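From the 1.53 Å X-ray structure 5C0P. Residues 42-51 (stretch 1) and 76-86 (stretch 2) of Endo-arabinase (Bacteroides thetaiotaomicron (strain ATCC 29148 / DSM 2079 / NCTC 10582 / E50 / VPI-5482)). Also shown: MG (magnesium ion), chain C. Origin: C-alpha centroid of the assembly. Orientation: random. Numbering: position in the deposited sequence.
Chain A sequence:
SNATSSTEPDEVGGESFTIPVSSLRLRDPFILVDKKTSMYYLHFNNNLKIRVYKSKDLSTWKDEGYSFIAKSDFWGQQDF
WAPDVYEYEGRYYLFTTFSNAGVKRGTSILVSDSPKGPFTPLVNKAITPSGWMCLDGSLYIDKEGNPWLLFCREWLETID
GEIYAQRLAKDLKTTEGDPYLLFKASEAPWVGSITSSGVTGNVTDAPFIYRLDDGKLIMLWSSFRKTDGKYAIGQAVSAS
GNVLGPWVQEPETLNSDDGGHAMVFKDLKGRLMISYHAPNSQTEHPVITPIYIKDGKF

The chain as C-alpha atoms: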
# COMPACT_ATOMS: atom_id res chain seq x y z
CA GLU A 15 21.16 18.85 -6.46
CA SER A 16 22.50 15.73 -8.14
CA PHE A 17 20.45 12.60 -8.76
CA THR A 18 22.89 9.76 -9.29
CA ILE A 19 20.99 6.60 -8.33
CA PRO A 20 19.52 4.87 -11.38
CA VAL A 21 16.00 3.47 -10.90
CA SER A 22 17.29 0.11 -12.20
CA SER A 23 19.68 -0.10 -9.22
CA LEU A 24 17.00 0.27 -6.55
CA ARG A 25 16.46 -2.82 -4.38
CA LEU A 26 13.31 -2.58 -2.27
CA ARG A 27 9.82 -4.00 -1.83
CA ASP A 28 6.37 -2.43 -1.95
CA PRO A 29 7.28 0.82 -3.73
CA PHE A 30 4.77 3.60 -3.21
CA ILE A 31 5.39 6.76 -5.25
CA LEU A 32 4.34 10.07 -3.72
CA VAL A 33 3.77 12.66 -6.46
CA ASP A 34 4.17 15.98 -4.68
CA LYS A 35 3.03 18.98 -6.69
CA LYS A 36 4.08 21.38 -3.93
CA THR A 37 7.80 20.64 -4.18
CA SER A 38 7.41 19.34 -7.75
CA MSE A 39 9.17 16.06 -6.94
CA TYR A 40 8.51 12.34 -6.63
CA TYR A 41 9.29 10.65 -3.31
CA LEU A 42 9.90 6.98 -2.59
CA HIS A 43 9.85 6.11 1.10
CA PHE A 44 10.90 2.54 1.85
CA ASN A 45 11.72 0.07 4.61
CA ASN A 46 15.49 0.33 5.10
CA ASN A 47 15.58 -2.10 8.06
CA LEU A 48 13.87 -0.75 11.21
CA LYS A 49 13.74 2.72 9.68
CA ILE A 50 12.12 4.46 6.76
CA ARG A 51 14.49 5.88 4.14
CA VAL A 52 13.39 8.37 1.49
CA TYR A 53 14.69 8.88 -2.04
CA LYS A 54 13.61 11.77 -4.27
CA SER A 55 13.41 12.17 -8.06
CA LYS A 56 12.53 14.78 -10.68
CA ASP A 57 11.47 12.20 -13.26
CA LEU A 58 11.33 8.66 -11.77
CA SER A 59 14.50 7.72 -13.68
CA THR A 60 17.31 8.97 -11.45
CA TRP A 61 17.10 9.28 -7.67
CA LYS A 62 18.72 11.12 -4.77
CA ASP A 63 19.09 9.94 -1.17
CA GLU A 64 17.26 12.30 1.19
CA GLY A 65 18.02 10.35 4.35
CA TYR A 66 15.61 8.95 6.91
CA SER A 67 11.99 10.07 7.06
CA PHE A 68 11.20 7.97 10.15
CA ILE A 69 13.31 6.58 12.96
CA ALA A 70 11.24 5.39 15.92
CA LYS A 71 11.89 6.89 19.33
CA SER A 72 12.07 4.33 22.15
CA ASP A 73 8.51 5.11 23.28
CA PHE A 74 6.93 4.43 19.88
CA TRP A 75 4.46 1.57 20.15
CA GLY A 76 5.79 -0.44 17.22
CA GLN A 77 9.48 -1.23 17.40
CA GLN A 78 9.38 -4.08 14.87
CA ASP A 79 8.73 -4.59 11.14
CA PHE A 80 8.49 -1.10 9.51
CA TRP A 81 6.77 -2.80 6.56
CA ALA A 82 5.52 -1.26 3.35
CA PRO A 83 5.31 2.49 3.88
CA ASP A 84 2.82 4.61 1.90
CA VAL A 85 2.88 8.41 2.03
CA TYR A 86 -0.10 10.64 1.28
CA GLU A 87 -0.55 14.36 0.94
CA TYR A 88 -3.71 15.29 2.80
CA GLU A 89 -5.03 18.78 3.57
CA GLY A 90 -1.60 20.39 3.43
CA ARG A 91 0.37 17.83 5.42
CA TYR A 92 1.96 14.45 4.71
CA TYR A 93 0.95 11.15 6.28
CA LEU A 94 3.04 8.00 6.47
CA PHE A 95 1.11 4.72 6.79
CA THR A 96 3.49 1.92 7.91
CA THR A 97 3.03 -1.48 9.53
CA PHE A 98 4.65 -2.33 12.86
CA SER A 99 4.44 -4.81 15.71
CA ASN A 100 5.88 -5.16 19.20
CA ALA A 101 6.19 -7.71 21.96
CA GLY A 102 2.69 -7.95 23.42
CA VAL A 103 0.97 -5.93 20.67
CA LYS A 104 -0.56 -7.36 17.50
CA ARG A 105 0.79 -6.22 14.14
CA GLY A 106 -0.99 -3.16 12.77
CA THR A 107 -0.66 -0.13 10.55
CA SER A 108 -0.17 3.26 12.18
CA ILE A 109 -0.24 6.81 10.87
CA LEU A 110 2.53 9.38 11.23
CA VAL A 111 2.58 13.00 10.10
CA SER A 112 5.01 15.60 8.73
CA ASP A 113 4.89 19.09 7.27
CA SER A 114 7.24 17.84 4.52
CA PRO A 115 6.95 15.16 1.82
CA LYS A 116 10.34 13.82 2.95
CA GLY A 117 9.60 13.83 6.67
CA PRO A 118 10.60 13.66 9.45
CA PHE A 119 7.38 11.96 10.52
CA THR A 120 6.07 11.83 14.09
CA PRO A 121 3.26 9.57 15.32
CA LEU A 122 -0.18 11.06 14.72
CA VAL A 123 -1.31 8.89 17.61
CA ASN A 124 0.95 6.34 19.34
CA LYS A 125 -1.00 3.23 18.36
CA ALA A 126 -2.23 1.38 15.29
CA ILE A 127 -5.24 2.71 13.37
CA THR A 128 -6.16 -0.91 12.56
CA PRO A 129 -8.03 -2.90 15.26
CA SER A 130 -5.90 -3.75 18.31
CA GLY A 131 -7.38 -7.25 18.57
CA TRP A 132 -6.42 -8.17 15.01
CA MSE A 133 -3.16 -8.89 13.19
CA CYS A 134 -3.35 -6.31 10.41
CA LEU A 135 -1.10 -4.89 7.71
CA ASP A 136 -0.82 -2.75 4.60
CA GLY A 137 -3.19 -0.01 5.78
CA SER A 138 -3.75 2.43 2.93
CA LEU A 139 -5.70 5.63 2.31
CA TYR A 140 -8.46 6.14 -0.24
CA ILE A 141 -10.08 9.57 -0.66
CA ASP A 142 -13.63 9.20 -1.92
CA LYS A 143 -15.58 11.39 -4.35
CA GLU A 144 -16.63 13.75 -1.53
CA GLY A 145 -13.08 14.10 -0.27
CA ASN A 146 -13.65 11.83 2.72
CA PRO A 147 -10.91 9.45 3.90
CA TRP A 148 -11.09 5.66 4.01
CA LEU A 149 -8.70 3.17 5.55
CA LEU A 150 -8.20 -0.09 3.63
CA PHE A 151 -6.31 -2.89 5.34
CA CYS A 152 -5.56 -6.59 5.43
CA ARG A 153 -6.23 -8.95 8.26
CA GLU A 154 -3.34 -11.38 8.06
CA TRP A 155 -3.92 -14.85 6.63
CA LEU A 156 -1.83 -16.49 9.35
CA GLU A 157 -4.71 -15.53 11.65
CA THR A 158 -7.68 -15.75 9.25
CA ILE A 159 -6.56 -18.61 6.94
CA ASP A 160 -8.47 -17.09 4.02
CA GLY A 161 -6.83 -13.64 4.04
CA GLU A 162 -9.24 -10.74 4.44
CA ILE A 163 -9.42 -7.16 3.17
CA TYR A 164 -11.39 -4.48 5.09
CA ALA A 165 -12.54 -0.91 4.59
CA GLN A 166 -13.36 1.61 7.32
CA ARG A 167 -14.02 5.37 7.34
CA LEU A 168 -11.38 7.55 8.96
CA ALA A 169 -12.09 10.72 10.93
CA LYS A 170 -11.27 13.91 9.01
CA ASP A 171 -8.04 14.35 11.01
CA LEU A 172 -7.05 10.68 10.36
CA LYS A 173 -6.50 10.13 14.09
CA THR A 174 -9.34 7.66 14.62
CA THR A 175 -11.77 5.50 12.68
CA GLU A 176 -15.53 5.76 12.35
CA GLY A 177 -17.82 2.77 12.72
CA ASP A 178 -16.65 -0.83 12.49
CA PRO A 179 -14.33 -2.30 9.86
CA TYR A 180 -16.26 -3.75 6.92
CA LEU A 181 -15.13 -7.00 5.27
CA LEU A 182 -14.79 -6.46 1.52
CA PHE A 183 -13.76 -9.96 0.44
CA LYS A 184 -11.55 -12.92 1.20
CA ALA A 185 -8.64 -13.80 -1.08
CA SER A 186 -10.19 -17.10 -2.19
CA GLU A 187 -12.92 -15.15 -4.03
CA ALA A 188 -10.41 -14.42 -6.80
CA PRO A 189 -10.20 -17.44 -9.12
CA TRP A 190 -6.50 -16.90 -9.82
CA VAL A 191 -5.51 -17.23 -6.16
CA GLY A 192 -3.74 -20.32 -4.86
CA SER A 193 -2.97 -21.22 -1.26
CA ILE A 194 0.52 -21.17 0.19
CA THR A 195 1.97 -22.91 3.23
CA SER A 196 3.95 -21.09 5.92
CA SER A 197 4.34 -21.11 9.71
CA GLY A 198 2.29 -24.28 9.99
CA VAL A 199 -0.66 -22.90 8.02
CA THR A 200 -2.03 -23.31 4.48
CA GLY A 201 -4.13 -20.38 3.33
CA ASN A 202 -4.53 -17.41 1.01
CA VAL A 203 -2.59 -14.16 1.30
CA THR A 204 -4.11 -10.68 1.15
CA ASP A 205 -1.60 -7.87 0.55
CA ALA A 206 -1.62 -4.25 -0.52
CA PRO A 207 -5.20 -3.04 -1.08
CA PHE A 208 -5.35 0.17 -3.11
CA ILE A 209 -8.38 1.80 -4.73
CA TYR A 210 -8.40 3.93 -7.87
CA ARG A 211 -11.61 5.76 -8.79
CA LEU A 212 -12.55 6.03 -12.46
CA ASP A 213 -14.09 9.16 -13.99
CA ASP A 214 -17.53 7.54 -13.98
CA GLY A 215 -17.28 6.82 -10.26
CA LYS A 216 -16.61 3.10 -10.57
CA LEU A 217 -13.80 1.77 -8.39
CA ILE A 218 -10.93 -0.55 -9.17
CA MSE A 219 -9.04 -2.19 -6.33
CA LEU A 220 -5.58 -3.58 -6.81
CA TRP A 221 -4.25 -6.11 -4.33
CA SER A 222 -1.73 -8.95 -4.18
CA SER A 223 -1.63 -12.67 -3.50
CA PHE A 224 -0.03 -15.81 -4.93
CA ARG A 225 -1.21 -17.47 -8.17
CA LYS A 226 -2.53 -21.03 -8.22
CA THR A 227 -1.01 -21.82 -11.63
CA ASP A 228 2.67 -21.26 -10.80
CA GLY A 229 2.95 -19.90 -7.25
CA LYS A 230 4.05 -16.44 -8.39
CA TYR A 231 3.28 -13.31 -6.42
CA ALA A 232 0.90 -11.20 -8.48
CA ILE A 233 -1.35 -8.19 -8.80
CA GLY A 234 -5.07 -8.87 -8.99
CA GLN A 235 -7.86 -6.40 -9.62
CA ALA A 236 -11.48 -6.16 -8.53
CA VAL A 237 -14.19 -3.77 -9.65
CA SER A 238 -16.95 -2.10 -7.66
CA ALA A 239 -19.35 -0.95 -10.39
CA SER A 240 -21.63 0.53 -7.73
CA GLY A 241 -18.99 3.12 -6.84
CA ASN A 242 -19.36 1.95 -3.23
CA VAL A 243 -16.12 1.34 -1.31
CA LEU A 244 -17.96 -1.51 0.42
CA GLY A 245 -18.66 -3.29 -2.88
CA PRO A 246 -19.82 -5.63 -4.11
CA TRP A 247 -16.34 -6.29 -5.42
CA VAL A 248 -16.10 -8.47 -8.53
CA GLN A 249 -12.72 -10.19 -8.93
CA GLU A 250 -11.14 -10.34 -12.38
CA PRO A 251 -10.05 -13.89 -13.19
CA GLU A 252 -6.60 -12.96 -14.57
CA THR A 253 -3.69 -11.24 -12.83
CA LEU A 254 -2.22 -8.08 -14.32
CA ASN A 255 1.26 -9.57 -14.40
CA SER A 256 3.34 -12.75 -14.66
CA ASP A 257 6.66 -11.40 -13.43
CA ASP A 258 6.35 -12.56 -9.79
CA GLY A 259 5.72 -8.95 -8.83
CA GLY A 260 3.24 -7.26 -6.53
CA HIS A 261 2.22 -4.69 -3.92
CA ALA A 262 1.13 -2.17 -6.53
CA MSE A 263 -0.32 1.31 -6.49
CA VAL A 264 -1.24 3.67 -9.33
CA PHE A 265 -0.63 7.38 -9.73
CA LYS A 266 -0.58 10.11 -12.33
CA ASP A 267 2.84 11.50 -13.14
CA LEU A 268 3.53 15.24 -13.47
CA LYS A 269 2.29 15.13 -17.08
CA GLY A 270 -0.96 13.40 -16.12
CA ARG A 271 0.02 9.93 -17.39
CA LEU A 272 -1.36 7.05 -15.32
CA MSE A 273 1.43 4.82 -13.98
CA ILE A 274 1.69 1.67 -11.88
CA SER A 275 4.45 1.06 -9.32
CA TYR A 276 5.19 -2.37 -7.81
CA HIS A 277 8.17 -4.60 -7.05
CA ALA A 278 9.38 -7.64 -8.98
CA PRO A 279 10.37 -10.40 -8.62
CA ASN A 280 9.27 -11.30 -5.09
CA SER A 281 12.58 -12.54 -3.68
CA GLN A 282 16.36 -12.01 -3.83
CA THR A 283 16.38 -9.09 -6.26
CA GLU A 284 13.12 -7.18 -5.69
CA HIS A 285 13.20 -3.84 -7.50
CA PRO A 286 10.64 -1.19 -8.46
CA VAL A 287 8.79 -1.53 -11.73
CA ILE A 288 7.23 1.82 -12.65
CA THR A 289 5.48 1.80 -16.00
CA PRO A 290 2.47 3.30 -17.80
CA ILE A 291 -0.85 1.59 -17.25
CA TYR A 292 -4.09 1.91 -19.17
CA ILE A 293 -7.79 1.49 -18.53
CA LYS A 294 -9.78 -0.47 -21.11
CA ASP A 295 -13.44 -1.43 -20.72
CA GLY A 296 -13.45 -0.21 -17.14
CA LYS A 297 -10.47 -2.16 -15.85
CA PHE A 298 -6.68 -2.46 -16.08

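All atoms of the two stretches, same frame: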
# COMPACT_ATOMS: atom_id res chain seq x y z
N LEU A 42 10.04 8.41 -2.84
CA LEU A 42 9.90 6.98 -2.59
C LEU A 42 10.45 6.68 -1.20
O LEU A 42 11.67 6.66 -0.98
CB LEU A 42 10.67 6.19 -3.66
CG LEU A 42 10.74 4.66 -3.59
CD1 LEU A 42 9.38 4.05 -3.32
CD2 LEU A 42 11.31 4.11 -4.90
N HIS A 43 9.52 6.50 -0.26
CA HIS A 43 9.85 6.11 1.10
C HIS A 43 9.84 4.59 1.16
O HIS A 43 8.93 3.96 0.62
CB HIS A 43 8.79 6.65 2.06
CG HIS A 43 8.76 8.15 2.14
ND1 HIS A 43 9.29 8.84 3.20
CD2 HIS A 43 8.22 9.07 1.31
CE1 HIS A 43 9.11 10.14 3.01
NE2 HIS A 43 8.45 10.30 1.86
N PHE A 44 10.82 4.00 1.83
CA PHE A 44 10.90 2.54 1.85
C PHE A 44 11.48 2.01 3.16
O PHE A 44 12.18 2.72 3.88
CB PHE A 44 11.68 2.01 0.63
CG PHE A 44 13.12 2.48 0.55
CD1 PHE A 44 13.43 3.71 -0.02
CD2 PHE A 44 14.15 1.67 1.01
CE1 PHE A 44 14.76 4.13 -0.11
CE2 PHE A 44 15.47 2.08 0.93
CZ PHE A 44 15.78 3.31 0.36
N ASN A 45 11.15 0.76 3.47
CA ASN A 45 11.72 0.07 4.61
C ASN A 45 13.21 -0.17 4.39
O ASN A 45 13.60 -0.88 3.45
CB ASN A 45 11.00 -1.27 4.82
CG ASN A 45 11.53 -2.06 6.00
OD1 ASN A 45 12.32 -1.55 6.80
ND2 ASN A 45 11.11 -3.31 6.12
N ASN A 46 14.04 0.43 5.23
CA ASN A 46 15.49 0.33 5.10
C ASN A 46 16.06 -0.37 6.34
O ASN A 46 17.19 -0.11 6.77
CB ASN A 46 16.07 1.74 4.91
CG ASN A 46 17.55 1.76 4.56
OD1 ASN A 46 18.30 2.57 5.11
ND2 ASN A 46 17.97 0.89 3.64
N ASN A 47 15.25 -1.28 6.88
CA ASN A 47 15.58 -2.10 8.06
C ASN A 47 15.41 -1.32 9.37
O ASN A 47 16.34 -0.65 9.82
CB ASN A 47 16.96 -2.75 7.97
CG ASN A 47 17.15 -3.86 8.99
OD1 ASN A 47 16.32 -4.05 9.88
ND2 ASN A 47 18.26 -4.59 8.87
N LEU A 48 14.22 -1.42 9.95
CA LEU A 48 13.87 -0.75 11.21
C LEU A 48 14.01 0.77 11.13
O LEU A 48 14.31 1.45 12.12
CB LEU A 48 14.66 -1.33 12.39
CG LEU A 48 14.35 -2.82 12.63
CD1 LEU A 48 15.13 -3.37 13.81
CD2 LEU A 48 12.85 -2.99 12.86
N LYS A 49 13.81 1.28 9.92
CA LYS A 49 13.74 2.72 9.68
C LYS A 49 13.20 2.94 8.30
O LYS A 49 13.30 2.07 7.43
CB LYS A 49 15.11 3.37 9.82
CG LYS A 49 16.21 2.76 8.98
CD LYS A 49 17.57 3.05 9.61
CE LYS A 49 18.71 2.42 8.83
NZ LYS A 49 18.67 0.95 8.84
N ILE A 50 12.62 4.12 8.08
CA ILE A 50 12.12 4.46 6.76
C ILE A 50 13.08 5.44 6.11
O ILE A 50 13.40 6.49 6.67
CB ILE A 50 10.69 5.06 6.83
CG1 ILE A 50 9.75 4.12 7.59
CG2 ILE A 50 10.15 5.36 5.41
CD1 ILE A 50 9.67 2.70 7.03
N ARG A 51 13.57 5.07 4.93
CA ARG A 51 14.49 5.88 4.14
C ARG A 51 13.68 6.54 3.03
O ARG A 51 12.67 5.99 2.60
CB ARG A 51 15.58 4.98 3.54
CG ARG A 51 16.68 5.69 2.77
CD ARG A 51 17.84 5.99 3.68
NE ARG A 51 19.07 6.32 2.96
CZ ARG A 51 20.15 5.54 2.93
NH1 ARG A 51 21.23 5.92 2.25
NH2 ARG A 51 20.15 4.38 3.58
N GLY A 76 5.44 0.64 18.13
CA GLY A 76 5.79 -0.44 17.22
C GLY A 76 7.26 -0.45 16.87
O GLY A 76 7.69 0.22 15.93
N GLN A 77 8.04 -1.23 17.61
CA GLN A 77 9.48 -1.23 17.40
C GLN A 77 9.93 -2.22 16.34
O GLN A 77 11.10 -2.21 15.95
CB GLN A 77 10.21 -1.48 18.71
CG GLN A 77 9.96 -0.40 19.78
CD GLN A 77 10.63 0.92 19.45
OE1 GLN A 77 11.75 0.96 18.93
NE2 GLN A 77 9.95 2.03 19.74
N GLN A 78 9.02 -3.06 15.85
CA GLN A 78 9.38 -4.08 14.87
C GLN A 78 8.69 -3.87 13.53
O GLN A 78 7.69 -3.15 13.44
CB GLN A 78 9.04 -5.49 15.40
CG GLN A 78 9.85 -5.88 16.62
CD GLN A 78 9.48 -7.24 17.18
OE1 GLN A 78 9.21 -7.37 18.37
NE2 GLN A 78 9.50 -8.26 16.33
N ASP A 79 9.28 -4.50 12.50
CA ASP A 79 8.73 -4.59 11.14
C ASP A 79 9.04 -3.40 10.22
O ASP A 79 9.89 -3.51 9.36
CB ASP A 79 7.23 -4.96 11.11
CG ASP A 79 6.92 -6.23 11.89
OD1 ASP A 79 7.80 -7.11 12.01
OD2 ASP A 79 5.78 -6.35 12.37
N PHE A 80 8.34 -2.27 10.40
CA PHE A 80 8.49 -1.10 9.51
C PHE A 80 8.14 -1.46 8.06
O PHE A 80 8.80 -1.01 7.12
CB PHE A 80 9.91 -0.52 9.56
CG PHE A 80 10.22 0.25 10.83
CD1 PHE A 80 10.50 1.61 10.77
CD2 PHE A 80 10.23 -0.38 12.06
CE1 PHE A 80 10.78 2.33 11.93
CE2 PHE A 80 10.51 0.33 13.23
CZ PHE A 80 10.79 1.69 13.15
N TRP A 81 7.09 -2.26 7.88
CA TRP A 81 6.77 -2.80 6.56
C TRP A 81 5.97 -1.85 5.70
O TRP A 81 5.04 -1.18 6.17
CB TRP A 81 5.96 -4.09 6.69
CG TRP A 81 6.71 -5.25 7.26
CD1 TRP A 81 8.05 -5.34 7.50
CD2 TRP A 81 6.14 -6.50 7.66
NE1 TRP A 81 8.34 -6.58 8.02
CE2 TRP A 81 7.19 -7.30 8.14
CE3 TRP A 81 4.83 -7.01 7.66
CZ2 TRP A 81 6.98 -8.60 8.61
CZ3 TRP A 81 4.62 -8.29 8.14
CH2 TRP A 81 5.69 -9.08 8.60
N ALA A 82 6.34 -1.82 4.42
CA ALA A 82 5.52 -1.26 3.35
C ALA A 82 4.95 0.13 3.61
O ALA A 82 3.74 0.31 3.68
CB ALA A 82 4.40 -2.25 2.99
N PRO A 83 5.82 1.13 3.71
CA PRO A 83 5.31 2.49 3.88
C PRO A 83 4.56 3.01 2.64
O PRO A 83 4.94 2.73 1.50
CB PRO A 83 6.59 3.30 4.12
CG PRO A 83 7.69 2.48 3.47
CD PRO A 83 7.29 1.06 3.69
N ASP A 84 3.49 3.78 2.90
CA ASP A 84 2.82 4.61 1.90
C ASP A 84 2.90 6.03 2.44
O ASP A 84 2.87 6.23 3.66
CB ASP A 84 1.32 4.28 1.83
CG ASP A 84 1.00 2.95 1.18
OD1 ASP A 84 1.89 2.14 0.84
OD2 ASP A 84 -0.22 2.72 1.02
N VAL A 85 2.94 7.03 1.56
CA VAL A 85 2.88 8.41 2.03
C VAL A 85 1.87 9.20 1.21
O VAL A 85 1.92 9.19 -0.02
CB VAL A 85 4.27 9.12 1.99
CG1 VAL A 85 4.15 10.58 2.43
CG2 VAL A 85 5.25 8.40 2.90
N TYR A 86 0.98 9.89 1.91
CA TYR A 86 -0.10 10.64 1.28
C TYR A 86 -0.04 12.11 1.63
O TYR A 86 0.21 12.47 2.78
CB TYR A 86 -1.45 10.10 1.74
CG TYR A 86 -1.62 8.63 1.47
CD1 TYR A 86 -2.11 8.18 0.25
CD2 TYR A 86 -1.27 7.68 2.43
CE1 TYR A 86 -2.28 6.83 -0.01
CE2 TYR A 86 -1.42 6.33 2.17
CZ TYR A 86 -1.92 5.91 0.95
OH TYR A 86 -2.08 4.56 0.69
MG MG C . 1.87 0.15 0.13
O HOH W 1 7.03 2.74 -0.51
O HOH W 2 6.02 5.08 0.85
O HOH W 3 12.59 -3.78 9.21
O HOH W 4 1.66 -0.46 2.15
O HOH W 5 3.95 0.41 0.20
O HOH W 6 -0.23 0.22 0.12
O HOH W 7 1.67 0.63 -1.93

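The contact between residues 42-51 and 76-86 is built largely on F80, P83 and L48, which together supply about half of the 518 Å² buried between the two stretches. Strands 42-45 and 78-86 run nearly antiparallel, at 167°, yet no clear direct hydrogen bond joins the stretches; they meet through packing and bridging water.

F80 gives up the largest area. Its CA-to-CB bond points toward the first stretch, and its ring packs against the turn that links the two strand segments there. The backbone of L48 and K49 lies over one face: L48 CA sits 3.9 Å from the centroid of the F80 ring, only 16° off the ring normal, in a CH-pi contact, and K49 N approaches F80 CD1 to 3.4 Å. At the ring edge, I50 CD1 packs 4.0 Å from F80 CD1, so the ring is contacted over one face and at its edge.

L48 complements this arrangement. Although its CA-to-CB bond points away from the second stretch, the m,t rotamer brings the end of the side chain back, placing L48 CD2 3.8 Å from F80 CD2 and 3.6 Å from Q77 O. The backbone of L48 thus covers the aromatic face while its side chain extends contact to the start of stretch 2. The turn itself is held by N46 N, which donates to K49 O (2.8 Å), and by K49 NZ, which donates to N46 O (2.8 Å) and N47 O (3.0 Å).

Where the strands lie side by side, P83 CA is 5.9 Å from F44 CA. The CA-to-CB bond of P83 points toward the first stretch, and P83 CG meets H43 O at 3.4 Å, F44 CA at 3.6 Å and I50 CD1 at 4.1 Å. Having no amide hydrogen, P83 cannot donate a backbone hydrogen bond across this gap. Two waters lie between the carbonyls H43 O and P83 O; water 1 is 2.5 Å from H43 O and 2.9 Å from P83 O.

Smaller contacts add to these. V85 CG2 lies over one face of the H43 imidazole, 3.7 Å from the ring centroid, while both ring nitrogens are hydrogen-bonded elsewhere in the structure. Near the turn, water 3 accepts from L48 N (3.0 Å) and donates to D79 O (2.7 Å) and N45 OD1 (3.3 Å), linking the stretches. N45 OD1 also accepts from N47 N (2.9 Å), tying this bridge to the turn.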